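Local coordinates for tyrosine--tRNA ligase, mitochondrial (Coccidioides posadasii, PDB 5IJX), which probably charges tRNA(Tyr) with L-tyrosine for mitochondrial protein synthesis, consuming ATP and releasing AMP and diphosphate, at residues G71-A76 with G106-I111; T75-H80 with A301-K306; T171-Q176 with Q221-W226. All coordinates share one frame; numbering follows the deposited sequence.

Contact 1. Residues G71-A76 with G106-I111; sequences GVDPTA and GSTAKI. With TYR (tyrosine), chain B.
A109 gives up the most surface here, its methyl lying against the ring of P74 and against the carboxylate stem of D73. The closest apolar approach is A109 CB to P74 CD at 3.6 Å, while D73 CG stands 3.9 Å from A109 CB. P74 is the centre of an inverse gamma turn, which bends the chain just past the C-terminal end of strand 67-72, and helix 126-154 touches the same proline through I133 and I136. The polar link is the hydroxyl of T108, which donates to D73 OD1 (OG1 to OD1, 2.7 Å). It arrives on the syn side of that oxygen, 15° out of the carboxylate plane, with OG1 set between the backbone N and carbonyl carbon of T108 (chi1 47°). Outside the two segments, N169 bonds T108 OG1 and Y217 bonds D73 OD2. The bound tyrosine lies alongside, its CD2 3.4 Å from D73 OD1. G71 O approaches the tyrosine CB at 3.5 Å. Each carboxylate oxygen of D73 is engaged by a different hydroxyl, which should restrain the rotation of the carboxylate, and it meets the substrate ring by van der Waals contact.

Contact 2. Residues T75-H80 with A301-K306; sequences TAPSLH and AVWLDK
H80 opens the HIGH signature of class I synthetases, here H80-I81-G82-H83, and its backbone bridges that of W303, with H80 CA and W303 CA 4.0 Å apart. The segments run antiparallel, since S78 faces D305 two residues further along, and H80 and W303 form a non-hydrogen-bonded pair flanked by backbone bonds between L79 and L304 and between I81 and V302. In the first of these, L304 N donates to L79 O at 2.9 Å with an N-H...O angle of 144°, the donor tilted 31° from the carbonyl plane. L79 O takes a second bond, from S78 OG at 2.9 Å, which lies in the carbonyl plane on a lone pair. With OG anti to the backbone N and beside the carbonyl carbon (chi1 162°), the hydroxyl reaches forward to the next residue's carbonyl. D305 N adds a weak bond to S78 OG at 3.3 Å; the stronger partner of that hydroxyl outside the pair is Q139 of helix 126-154.

Residues 294-300 are not modelled and hold most of the KMSKS-type signature, which in class I synthetases serves with HIGH in ATP binding and amino acid activation. The chain is ordered again from A301, and the bridge at W303 joins it to the HIGH segment. The W303 indole reaches back along 76-80 with its six-membered ring. S78 O lies in the ring plane at its edge, 3.3 Å from W303 CZ3, and A76 CB meets the same edge atom at 3.9 Å. P77 CD and the H80 imidazole approach obliquely, H80 CD2 coming to 4.3 Å from W303 CZ3. Beyond the backbone bond, L304 CD1 packs on L79 CB at 3.9 Å, and I136 also touches L79.

Contact 3. Residues T171-Q176 with Q221-W226; sequences TWWNKQ and QGWDFW. With TYR (tyrosine), chain B.
W173 overlaps W223 with the far end of its indole, W173 CH2 lying 3.6 Å from W223 CD1. The pair is oblique, neither stacked nor T-shaped: the six-membered ring of W173 and the five-membered ring of W223 have centroids 5.1 Å apart and planes at 47°. The pyrrole nitrogens of both W172 and W173 converge on one oxygen of D224. W172 NE1 donates to D224 OD1 at 2.7 Å, with the oxygen nearly in the indole plane but approached from above the carboxylate plane. W173 NE1 reaches D224 OD1 at 2.8 Å on its syn lone pair, the oxygen here standing 30° out of the indole plane. W172 has CG between its backbone N and carbonyl carbon (chi1 51°), whereas W173 has it anti to the carbonyl carbon; W172 CD1 lies over one face of W173, offset toward the rim.

In this C-terminally truncated construct, which holds the Rossmann-type catalytic domain of a longer enzyme, helix 217-229 leads into strand 233-239, and helix 170-173 follows edge strand 164-168. By gripping OD1, the two indoles form a second shell behind D224, whose OD2 accepts from the substrate hydroxyl, TYR OH, at 3.2 Å and from N169. One turn earlier, Q221 OE1 receives a weak bond from TYR N at 3.3 Å, while Q236 and Q242 accept from the NE2 of Q221. Further from the substrate, W223 NE1 makes a weak bond to Q176 OE1 (3.2 Å), the amide steeply inclined to the indole. E180 takes Q176 NE2, and L178 of the second subunit packs on W173.

In the fold
Contacts 1 and 3 line the same tyrosine pocket, their centres 13 Å apart. They meet where S107 OG approaches W173 CB at 3.4 Å, and N169 bonds both T108 and D224. Contact 1 flanks the substrate ring beside its CD2, whereas contact 3 receives its hydroxyl and, weakly, its amino group; Y69, D113, Y217 and Q242 supply further bonds. Contact 2 continues from the segment of contact 1, sharing T75 and A76, with V72 CG1 3.9 Å from L79 CD2. Its centre lies 14 Å from that of contact 1, and the H80 side chain is about 8 Å from the tyrosine. Contacts 2 and 3 do not touch: their nearest atoms are about 11 Å apart.

Contact 1. Residues G71-A76 with G106-I111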
loop_
_atom_site.group_PDB
_atom_site.type_symbol
_atom_site.label_atom_id
_atom_site.label_comp_id
_atom_site.label_asym_id
_atom_site.label_seq_id
_atom_site.Cartn_x
_atom_site.Cartn_y
_atom_site.Cartn_z
ATOM N N GLY A 71 -0.824 -4.123 -20.899
ATOM C CA GLY A 71 -0.781 -2.812 -20.268
ATOM C C GLY A 71 0.341 -1.965 -20.824
ATOM O O GLY A 71 1.444 -2.460 -21.066
ATOM N N VAL A 72 0.056 -0.681 -21.026
ATOM C CA VAL A 72 1.049 0.293 -21.457
ATOM C C VAL A 72 1.057 1.436 -20.457
ATOM O O VAL A 72 -0.001 1.975 -20.111
ATOM C CB VAL A 72 0.763 0.817 -22.873
ATOM C CG1 VAL A 72 1.804 1.850 -23.271
ATOM C CG2 VAL A 72 0.760 -0.328 -23.856
ATOM N N ASP A 73 2.248 1.807 -19.999
ATOM C CA ASP A 73 2.392 2.959 -19.126
ATOM C C ASP A 73 2.535 4.217 -19.973
ATOM O O ASP A 73 3.481 4.309 -20.766
ATOM C CB ASP A 73 3.596 2.800 -18.217
ATOM C CG ASP A 73 3.211 2.381 -16.806
ATOM O OD1 ASP A 73 2.069 1.911 -16.607
ATOM O OD2 ASP A 73 4.057 2.525 -15.897
ATOM N N PRO A 74 1.628 5.196 -19.856
ATOM C CA PRO A 74 1.754 6.418 -20.662
ATOM C C PRO A 74 2.966 7.257 -20.282
ATOM O O PRO A 74 2.823 8.355 -19.734
ATOM C CB PRO A 74 0.443 7.157 -20.368
ATOM C CG PRO A 74 0.085 6.697 -18.994
ATOM C CD PRO A 74 0.431 5.245 -19.000
ATOM N N THR A 75 4.165 6.745 -20.559
ATOM C CA THR A 75 5.400 7.499 -20.385
ATOM C C THR A 75 5.976 7.934 -21.728
ATOM O O THR A 75 7.182 8.155 -21.858
ATOM C CB THR A 75 6.422 6.679 -19.601
ATOM O OG1 THR A 75 6.762 5.498 -20.337
ATOM C CG2 THR A 75 5.853 6.286 -18.247
ATOM N N ALA A 76 5.111 8.060 -22.733
ATOM C CA ALA A 76 5.464 8.524 -24.054
ATOM C C ALA A 76 4.261 9.315 -24.540
ATOM O O ALA A 76 3.121 8.940 -24.227
ATOM C CB ALA A 76 5.774 7.376 -25.021
ATOM N N GLY A 106 -2.652 4.390 -15.904
ATOM C CA GLY A 106 -2.812 5.752 -15.419
ATOM C C GLY A 106 -2.082 6.003 -14.112
ATOM O O GLY A 106 -1.422 7.033 -13.947
ATOM N N SER A 107 -2.192 5.070 -13.166
ATOM C CA SER A 107 -1.561 5.226 -11.860
ATOM C C SER A 107 -0.142 4.677 -11.830
ATOM O O SER A 107 0.756 5.312 -11.264
ATOM C CB SER A 107 -2.402 4.533 -10.788
ATOM O OG SER A 107 -3.594 5.256 -10.543
ATOM N N THR A 108 0.075 3.503 -12.425
ATOM C CA THR A 108 1.409 2.916 -12.449
ATOM C C THR A 108 2.421 3.844 -13.111
ATOM O O THR A 108 3.600 3.845 -12.737
ATOM C CB THR A 108 1.364 1.571 -13.175
ATOM O OG1 THR A 108 0.622 1.706 -14.394
ATOM C CG2 THR A 108 0.707 0.516 -12.300
ATOM N N ALA A 109 1.986 4.643 -14.089
ATOM C CA ALA A 109 2.913 5.523 -14.793
ATOM C C ALA A 109 3.396 6.669 -13.912
ATOM O O ALA A 109 4.479 7.215 -14.153
ATOM C CB ALA A 109 2.255 6.074 -16.055
ATOM N N LYS A 110 2.613 7.061 -12.904
ATOM C CA LYS A 110 3.075 8.084 -11.975
ATOM C C LYS A 110 4.279 7.618 -11.169
ATOM O O LYS A 110 4.999 8.456 -10.618
ATOM C CB LYS A 110 1.941 8.490 -11.035
ATOM N N ILE A 111 4.512 6.310 -11.091
ATOM C CA ILE A 111 5.665 5.760 -10.393
ATOM C C ILE A 111 6.755 5.330 -11.367
ATOM O O ILE A 111 7.942 5.493 -11.083
ATOM C CB ILE A 111 5.226 4.580 -9.500
ATOM C CG1 ILE A 111 4.228 5.054 -8.440
ATOM C CG2 ILE A 111 6.436 3.937 -8.838
ATOM C CD1 ILE A 111 3.546 3.926 -7.702
HETATM N N TYR B . 4.776 -2.440 -17.133
HETATM C CA TYR B . 4.238 -1.978 -18.406
HETATM C C TYR B . 5.257 -1.105 -19.139
HETATM O O TYR B . 5.242 -0.988 -20.368
HETATM C CB TYR B . 2.939 -1.196 -18.185
HETATM C CG TYR B . 1.872 -1.949 -17.410
HETATM C CD1 TYR B . 1.689 -3.316 -17.578
HETATM C CD2 TYR B . 1.047 -1.287 -16.510
HETATM C CE1 TYR B . 0.713 -4.001 -16.870
HETATM C CE2 TYR B . 0.071 -1.963 -15.798
HETATM C CZ TYR B . -0.092 -3.318 -15.980
HETATM O OH TYR B . -1.065 -3.987 -15.271
HETATM O OXT TYR B . 6.124 -0.489 -18.517
#

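Contact 2. Residues T75-H80 with A301-K306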
loop_
_atom_site.group_PDB
_atom_site.type_symbol
_atom_site.label_atom_id
_atom_site.label_comp_id
_atom_site.label_asym_id
_atom_site.label_seq_id
_atom_site.Cartn_x
_atom_site.Cartn_y
_atom_site.Cartn_z
ATOM N N THR A 75 4.165 6.745 -20.559
ATOM C CA THR A 75 5.400 7.499 -20.385
ATOM C C THR A 75 5.976 7.934 -21.728
ATOM O O THR A 75 7.182 8.155 -21.858
ATOM C CB THR A 75 6.422 6.679 -19.601
ATOM O OG1 THR A 75 6.762 5.498 -20.337
ATOM C CG2 THR A 75 5.853 6.286 -18.247
ATOM N N ALA A 76 5.111 8.060 -22.733
ATOM C CA ALA A 76 5.464 8.524 -24.054
ATOM C C ALA A 76 4.261 9.315 -24.540
ATOM O O ALA A 76 3.121 8.940 -24.227
ATOM C CB ALA A 76 5.774 7.376 -25.021
ATOM N N PRO A 77 4.463 10.397 -25.295
ATOM C CA PRO A 77 3.308 11.155 -25.793
ATOM C C PRO A 77 2.470 10.371 -26.786
ATOM O O PRO A 77 1.298 10.711 -26.995
ATOM C CB PRO A 77 3.955 12.378 -26.445
ATOM C CG PRO A 77 5.239 11.834 -26.980
ATOM C CD PRO A 77 5.715 10.844 -25.932
ATOM N N SER A 78 3.032 9.329 -27.395
ATOM C CA SER A 78 2.306 8.485 -28.328
ATOM C C SER A 78 2.867 7.076 -28.254
ATOM O O SER A 78 3.972 6.849 -27.753
ATOM C CB SER A 78 2.404 9.007 -29.764
ATOM O OG SER A 78 2.050 7.990 -30.687
ATOM N N LEU A 79 2.088 6.128 -28.762
ATOM C CA LEU A 79 2.583 4.777 -28.947
ATOM C C LEU A 79 3.575 4.736 -30.107
ATOM O O LEU A 79 3.589 5.606 -30.983
ATOM C CB LEU A 79 1.430 3.810 -29.224
ATOM C CG LEU A 79 0.359 3.667 -28.144
ATOM C CD1 LEU A 79 -0.810 2.851 -28.677
ATOM C CD2 LEU A 79 0.936 3.024 -26.892
ATOM N N HIS A 80 4.417 3.709 -30.094
ATOM C CA HIS A 80 5.331 3.415 -31.184
ATOM C C HIS A 80 5.144 1.956 -31.571
ATOM O O HIS A 80 4.454 1.195 -30.886
ATOM C CB HIS A 80 6.787 3.698 -30.792
ATOM C CG HIS A 80 7.165 3.158 -29.449
ATOM N ND1 HIS A 80 7.803 1.947 -29.284
ATOM C CD2 HIS A 80 6.990 3.664 -28.206
ATOM C CE1 HIS A 80 8.007 1.732 -27.997
ATOM N NE2 HIS A 80 7.523 2.759 -27.321
ATOM N N ALA A 301 12.791 4.860 -33.305
ATOM C CA ALA A 301 11.510 5.037 -32.631
ATOM C C ALA A 301 10.470 5.608 -33.594
ATOM O O ALA A 301 10.500 6.796 -33.920
ATOM C CB ALA A 301 11.674 5.943 -31.421
ATOM N N VAL A 302 9.551 4.756 -34.044
ATOM C CA VAL A 302 8.534 5.126 -35.023
ATOM C C VAL A 302 7.205 5.233 -34.290
ATOM O O VAL A 302 6.678 4.231 -33.788
ATOM C CB VAL A 302 8.452 4.112 -36.172
ATOM C CG1 VAL A 302 7.566 4.650 -37.287
ATOM C CG2 VAL A 302 9.844 3.783 -36.701
ATOM N N TRP A 303 6.658 6.443 -34.233
ATOM C CA TRP A 303 5.414 6.707 -33.528
ATOM C C TRP A 303 4.206 6.303 -34.373
ATOM O O TRP A 303 4.307 6.030 -35.572
ATOM C CB TRP A 303 5.318 8.186 -33.157
ATOM C CG TRP A 303 6.539 8.692 -32.469
ATOM C CD1 TRP A 303 7.562 9.398 -33.029
ATOM C CD2 TRP A 303 6.875 8.522 -31.089
ATOM N NE1 TRP A 303 8.514 9.681 -32.081
ATOM C CE2 TRP A 303 8.116 9.154 -30.881
ATOM C CE3 TRP A 303 6.247 7.898 -30.007
ATOM C CZ2 TRP A 303 8.739 9.182 -29.636
ATOM C CZ3 TRP A 303 6.867 7.926 -28.773
ATOM C CH2 TRP A 303 8.100 8.564 -28.597
ATOM N N LEU A 304 3.046 6.268 -33.718
ATOM C CA LEU A 304 1.772 6.033 -34.379
ATOM C C LEU A 304 0.914 7.288 -34.451
ATOM O O LEU A 304 -0.173 7.248 -35.037
ATOM C CB LEU A 304 1.001 4.919 -33.661
ATOM C CG LEU A 304 1.768 3.611 -33.450
ATOM C CD1 LEU A 304 0.859 2.549 -32.855
ATOM C CD2 LEU A 304 2.389 3.112 -34.748
ATOM N N ASP A 305 1.368 8.391 -33.862
ATOM C CA ASP A 305 0.695 9.676 -33.994
ATOM C C ASP A 305 1.073 10.296 -35.335
ATOM O O ASP A 305 2.260 10.480 -35.626
ATOM C CB ASP A 305 1.092 10.593 -32.838
ATOM C CG ASP A 305 0.187 11.802 -32.705
ATOM O OD1 ASP A 305 -0.224 12.366 -33.741
ATOM O OD2 ASP A 305 -0.113 12.190 -31.556
ATOM N N LYS A 306 0.068 10.611 -36.155
ATOM C CA LYS A 306 0.347 11.151 -37.481
ATOM C C LYS A 306 1.142 12.449 -37.401
ATOM O O LYS A 306 1.894 12.773 -38.326
ATOM C CB LYS A 306 -0.959 11.378 -38.243
ATOM C CG LYS A 306 -0.866 11.075 -39.731
#

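Contact 3. Residues T171-Q176 with Q221-W226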
loop_
_atom_site.group_PDB
_atom_site.type_symbol
_atom_site.label_atom_id
_atom_site.label_comp_id
_atom_site.label_asym_id
_atom_site.label_seq_id
_atom_site.Cartn_x
_atom_site.Cartn_y
_atom_site.Cartn_z
ATOM N N THR A 171 -9.011 3.597 -12.763
ATOM C CA THR A 171 -10.424 3.351 -12.505
ATOM C C THR A 171 -10.621 2.704 -11.142
ATOM O O THR A 171 -11.646 2.935 -10.489
ATOM C CB THR A 171 -11.018 2.462 -13.604
ATOM O OG1 THR A 171 -11.007 3.166 -14.853
ATOM C CG2 THR A 171 -12.449 2.060 -13.268
ATOM N N TRP A 172 -9.660 1.886 -10.696
ATOM C CA TRP A 172 -9.743 1.265 -9.383
ATOM C C TRP A 172 -8.684 1.744 -8.400
ATOM O O TRP A 172 -8.890 1.602 -7.191
ATOM C CB TRP A 172 -9.664 -0.268 -9.498
ATOM C CG TRP A 172 -8.511 -0.816 -10.294
ATOM C CD1 TRP A 172 -7.252 -1.088 -9.841
ATOM C CD2 TRP A 172 -8.527 -1.198 -11.678
ATOM N NE1 TRP A 172 -6.481 -1.602 -10.858
ATOM C CE2 TRP A 172 -7.240 -1.679 -11.995
ATOM C CE3 TRP A 172 -9.502 -1.171 -12.679
ATOM C CZ2 TRP A 172 -6.904 -2.131 -13.268
ATOM C CZ3 TRP A 172 -9.168 -1.618 -13.943
ATOM C CH2 TRP A 172 -7.879 -2.091 -14.227
ATOM N N TRP A 173 -7.573 2.314 -8.867
ATOM C CA TRP A 173 -6.587 2.846 -7.933
ATOM C C TRP A 173 -7.012 4.181 -7.338
ATOM O O TRP A 173 -6.478 4.577 -6.296
ATOM C CB TRP A 173 -5.225 3.000 -8.610
ATOM C CG TRP A 173 -4.550 1.694 -8.882
ATOM C CD1 TRP A 173 -4.217 1.180 -10.100
ATOM C CD2 TRP A 173 -4.133 0.729 -7.910
ATOM N NE1 TRP A 173 -3.614 -0.046 -9.946
ATOM C CE2 TRP A 173 -3.551 -0.345 -8.610
ATOM C CE3 TRP A 173 -4.194 0.670 -6.514
ATOM C CZ2 TRP A 173 -3.032 -1.463 -7.965
ATOM C CZ3 TRP A 173 -3.680 -0.441 -5.876
ATOM C CH2 TRP A 173 -3.107 -1.493 -6.600
ATOM N N ASN A 174 -7.955 4.882 -7.970
ATOM C CA ASN A 174 -8.509 6.088 -7.370
ATOM C C ASN A 174 -9.130 5.820 -6.007
ATOM O O ASN A 174 -9.235 6.745 -5.194
ATOM C CB ASN A 174 -9.560 6.697 -8.299
ATOM C CG ASN A 174 -8.949 7.487 -9.438
ATOM O OD1 ASN A 174 -7.727 7.566 -9.572
ATOM N ND2 ASN A 174 -9.799 8.074 -10.272
ATOM N N LYS A 175 -9.539 4.578 -5.738
ATOM C CA LYS A 175 -10.248 4.252 -4.506
ATOM C C LYS A 175 -9.778 2.972 -3.829
ATOM O O LYS A 175 -10.197 2.721 -2.696
ATOM C CB LYS A 175 -11.756 4.133 -4.783
ATOM C CG LYS A 175 -12.407 5.422 -5.262
ATOM N N GLN A 176 -8.937 2.159 -4.464
ATOM C CA GLN A 176 -8.534 0.889 -3.873
ATOM C C GLN A 176 -7.868 1.122 -2.524
ATOM O O GLN A 176 -6.873 1.848 -2.429
ATOM C CB GLN A 176 -7.587 0.146 -4.814
ATOM C CG GLN A 176 -7.061 -1.168 -4.249
ATOM C CD GLN A 176 -8.173 -2.136 -3.891
ATOM O OE1 GLN A 176 -8.880 -2.636 -4.765
ATOM N NE2 GLN A 176 -8.336 -2.400 -2.599
ATOM N N GLN A 221 0.990 -3.770 -10.253
ATOM C CA GLN A 221 0.698 -4.437 -11.518
ATOM C C GLN A 221 0.070 -5.808 -11.286
ATOM O O GLN A 221 -0.888 -6.189 -11.975
ATOM C CB GLN A 221 1.974 -4.551 -12.350
ATOM C CG GLN A 221 1.806 -5.356 -13.621
ATOM C CD GLN A 221 2.909 -5.094 -14.623
ATOM O OE1 GLN A 221 3.688 -4.150 -14.478
ATOM N NE2 GLN A 221 2.985 -5.932 -15.650
ATOM N N GLY A 222 0.586 -6.557 -10.311
ATOM C CA GLY A 222 -0.037 -7.818 -9.955
ATOM C C GLY A 222 -1.474 -7.648 -9.507
ATOM O O GLY A 222 -2.310 -8.522 -9.743
ATOM N N TRP A 223 -1.782 -6.523 -8.861
ATOM C CA TRP A 223 -3.141 -6.269 -8.408
ATOM C C TRP A 223 -4.045 -5.866 -9.560
ATOM O O TRP A 223 -5.242 -6.163 -9.532
ATOM C CB TRP A 223 -3.151 -5.185 -7.329
ATOM C CG TRP A 223 -4.474 -5.071 -6.633
ATOM C CD1 TRP A 223 -5.484 -4.197 -6.921
ATOM C CD2 TRP A 223 -4.939 -5.873 -5.537
ATOM N NE1 TRP A 223 -6.545 -4.400 -6.068
ATOM C CE2 TRP A 223 -6.236 -5.425 -5.212
ATOM C CE3 TRP A 223 -4.384 -6.924 -4.802
ATOM C CZ2 TRP A 223 -6.983 -5.992 -4.181
ATOM C CZ3 TRP A 223 -5.127 -7.484 -3.781
ATOM C CH2 TRP A 223 -6.412 -7.016 -3.478
ATOM N N ASP A 224 -3.505 -5.181 -10.570
ATOM C CA ASP A 224 -4.243 -5.029 -11.818
ATOM C C ASP A 224 -4.595 -6.397 -12.385
ATOM O O ASP A 224 -5.749 -6.657 -12.757
ATOM C CB ASP A 224 -3.422 -4.227 -12.832
ATOM C CG ASP A 224 -3.240 -2.779 -12.431
ATOM O OD1 ASP A 224 -3.927 -2.321 -11.495
ATOM O OD2 ASP A 224 -2.412 -2.097 -13.070
ATOM N N PHE A 225 -3.606 -7.295 -12.437
ATOM C CA PHE A 225 -3.854 -8.646 -12.933
ATOM C C PHE A 225 -4.932 -9.353 -12.120
ATOM O O PHE A 225 -5.777 -10.053 -12.681
ATOM C CB PHE A 225 -2.559 -9.456 -12.910
ATOM C CG PHE A 225 -2.585 -10.691 -13.777
ATOM C CD1 PHE A 225 -3.733 -11.071 -14.459
ATOM C CD2 PHE A 225 -1.451 -11.478 -13.905
ATOM C CE1 PHE A 225 -3.745 -12.203 -15.249
ATOM C CE2 PHE A 225 -1.458 -12.610 -14.696
ATOM C CZ PHE A 225 -2.608 -12.973 -15.370
ATOM N N TRP A 226 -4.908 -9.204 -10.796
ATOM C CA TRP A 226 -5.909 -9.851 -9.953
ATOM C C TRP A 226 -7.290 -9.257 -10.194
ATOM O O TRP A 226 -8.281 -9.989 -10.335
ATOM C CB TRP A 226 -5.486 -9.712 -8.489
ATOM C CG TRP A 226 -6.524 -10.047 -7.467
ATOM C CD1 TRP A 226 -7.043 -9.206 -6.526
ATOM C CD2 TRP A 226 -7.151 -11.317 -7.259
ATOM N NE1 TRP A 226 -7.959 -9.871 -5.749
ATOM C CE2 TRP A 226 -8.046 -11.169 -6.179
ATOM C CE3 TRP A 226 -7.048 -12.562 -7.884
ATOM C CZ2 TRP A 226 -8.832 -12.220 -5.713
ATOM C CZ3 TRP A 226 -7.830 -13.603 -7.420
ATOM C CH2 TRP A 226 -8.710 -13.426 -6.343
HETATM N N TYR B . 4.776 -2.440 -17.133
HETATM C CA TYR B . 4.238 -1.978 -18.406
HETATM C C TYR B . 5.257 -1.105 -19.139
HETATM O O TYR B . 5.242 -0.988 -20.368
HETATM C CB TYR B . 2.939 -1.196 -18.185
HETATM C CG TYR B . 1.872 -1.949 -17.410
HETATM C CD1 TYR B . 1.689 -3.316 -17.578
HETATM C CD2 TYR B . 1.047 -1.287 -16.510
HETATM C CE1 TYR B . 0.713 -4.001 -16.870
HETATM C CE2 TYR B . 0.071 -1.963 -15.798
HETATM C CZ TYR B . -0.092 -3.318 -15.980
HETATM O OH TYR B . -1.065 -3.987 -15.271
HETATM O OXT TYR B . 6.124 -0.489 -18.517
#